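Local coordinates for protein Sex comb on midleg CG9495-PA (Drosophila melanogaster, PDB 1PK1) that probably takes part in Polycomb-group gene repression, its SAM domain serving as a protein-protein interaction module, at residues K48-L53 / N74-V79. The protein carries 2 engineered substitutions. Residues are numbered along the deposited sequence; the frame is centred on the assembly and turned at random.
Sequences KALLRL and NLVNKV. Engineered in segment 48-53: Arg52 (natural residue Leu).
Val76 pushes its branched side chain against the end of helix 47-51, where Leu50 receives it. The bond from CA to CB points at the other helix, and at CB the side chain forks. CG1, anti to the backbone N (chi1 172°), reaches the backbone of helix 47-51 and lies 3.7 Å from Leu50 O, with Leu51 CA a looser neighbour at 4.4 Å. That carbonyl oxygen already accepts a hydrogen bond from Leu53 N, so the methyl packs beside an oxygen that has a polar partner within its own segment. CG2 meets mainly the leucine side chain, 3.8 Å from Leu50 CD1, and still lies near the same oxygen; the two side chains lie alongside each other, running in opposite senses. In the all-helical bundle of the SAM domain, this joins the short helix 47-51 to the long C-terminal helix 66-79, and Leu50 also packs on Val22 of helix 19-29. A short, beta-branched valine suits a place where the backbones approach to 6.4 Å between Leu51 CA and Val76 CA. Leu51, the next residue along, extends its longer side chain to Val79, about one turn after Val76: its CD2 reaches 3.8 Å from Val79 O and 4.2 Å from Val79 CG2.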
# COMPACT_ATOMS: atom_id res chain seq x y z
N LYS B 48 7.76 18.76 -2.93
CA LYS B 48 9.08 18.24 -3.27
C LYS B 48 9.37 16.92 -2.57
O LYS B 48 9.93 16.00 -3.16
CB LYS B 48 10.18 19.24 -2.92
CG LYS B 48 11.56 18.78 -3.36
CD LYS B 48 12.66 19.71 -2.89
CE LYS B 48 13.98 19.34 -3.55
NZ LYS B 48 14.31 17.89 -3.37
N ALA B 49 9.00 16.83 -1.29
CA ALA B 49 9.23 15.62 -0.52
C ALA B 49 8.37 14.45 -1.02
O ALA B 49 8.83 13.31 -1.08
CB ALA B 49 8.94 15.89 0.96
N LEU B 50 7.12 14.75 -1.39
CA LEU B 50 6.22 13.71 -1.88
C LEU B 50 6.80 12.97 -3.08
O LEU B 50 6.83 11.74 -3.14
CB LEU B 50 4.88 14.33 -2.28
CG LEU B 50 3.80 13.34 -2.74
CD1 LEU B 50 3.36 12.48 -1.55
CD2 LEU B 50 2.62 14.11 -3.32
N LEU B 51 7.27 13.74 -4.06
CA LEU B 51 7.83 13.17 -5.27
C LEU B 51 9.11 12.39 -5.01
O LEU B 51 9.54 11.58 -5.83
CB LEU B 51 8.08 14.28 -6.29
CG LEU B 51 6.85 15.12 -6.64
CD1 LEU B 51 7.24 16.27 -7.55
CD2 LEU B 51 5.80 14.24 -7.30
N ARG B 52 9.71 12.63 -3.84
CA ARG B 52 10.96 11.99 -3.46
C ARG B 52 10.75 10.74 -2.59
O ARG B 52 11.71 10.08 -2.21
CB ARG B 52 11.83 13.02 -2.72
CG ARG B 52 13.22 12.57 -2.33
CD ARG B 52 14.02 13.76 -1.83
NE ARG B 52 15.33 13.39 -1.31
CZ ARG B 52 16.24 14.27 -0.88
NH1 ARG B 52 15.97 15.57 -0.90
NH2 ARG B 52 17.40 13.84 -0.41
N LEU B 53 9.50 10.42 -2.30
CA LEU B 53 9.18 9.26 -1.47
C LEU B 53 9.23 7.93 -2.22
O LEU B 53 9.12 7.89 -3.45
CB LEU B 53 7.78 9.39 -0.87
CG LEU B 53 7.47 10.29 0.33
CD1 LEU B 53 5.97 10.25 0.59
CD2 LEU B 53 8.22 9.81 1.56
N ASN B 74 1.22 4.53 -5.25
CA ASN B 74 0.32 4.50 -6.40
C ASN B 74 -0.16 5.91 -6.72
O ASN B 74 -0.25 6.30 -7.88
CB ASN B 74 -0.88 3.58 -6.12
CG ASN B 74 -1.85 3.51 -7.29
OD1 ASN B 74 -2.94 4.08 -7.23
ND2 ASN B 74 -1.45 2.83 -8.35
N LEU B 75 -0.47 6.68 -5.68
CA LEU B 75 -0.92 8.06 -5.86
C LEU B 75 0.23 8.97 -6.27
O LEU B 75 0.05 9.88 -7.07
CB LEU B 75 -1.57 8.58 -4.57
CG LEU B 75 -2.86 7.87 -4.13
CD1 LEU B 75 -3.30 8.41 -2.78
CD2 LEU B 75 -3.95 8.08 -5.18
N VAL B 76 1.41 8.73 -5.71
CA VAL B 76 2.58 9.54 -6.04
C VAL B 76 2.91 9.39 -7.53
O VAL B 76 3.16 10.38 -8.22
CB VAL B 76 3.83 9.10 -5.23
CG1 VAL B 76 5.07 9.84 -5.75
CG2 VAL B 76 3.62 9.41 -3.75
N ASN B 77 2.90 8.15 -8.01
CA ASN B 77 3.20 7.86 -9.41
C ASN B 77 2.33 8.64 -10.38
O ASN B 77 2.79 9.03 -11.45
CB ASN B 77 3.05 6.36 -9.68
CG ASN B 77 4.20 5.54 -9.12
OD1 ASN B 77 4.09 4.32 -8.96
ND2 ASN B 77 5.31 6.20 -8.85
N LYS B 78 1.07 8.88 -10.00
CA LYS B 78 0.15 9.61 -10.86
C LYS B 78 0.54 11.06 -11.11
O LYS B 78 0.26 11.62 -12.17
CB LYS B 78 -1.27 9.57 -10.28
CG LYS B 78 -1.86 8.16 -10.18
CD LYS B 78 -3.28 8.19 -9.63
CE LYS B 78 -3.84 6.78 -9.50
NZ LYS B 78 -5.30 6.81 -9.20
N VAL B 79 1.20 11.68 -10.13
CA VAL B 79 1.60 13.08 -10.25
C VAL B 79 3.10 13.28 -10.45
O VAL B 79 3.58 14.41 -10.39
CB VAL B 79 1.14 13.90 -9.02
CG1 VAL B 79 -0.38 13.93 -8.96
CG2 VAL B 79 1.71 13.29 -7.74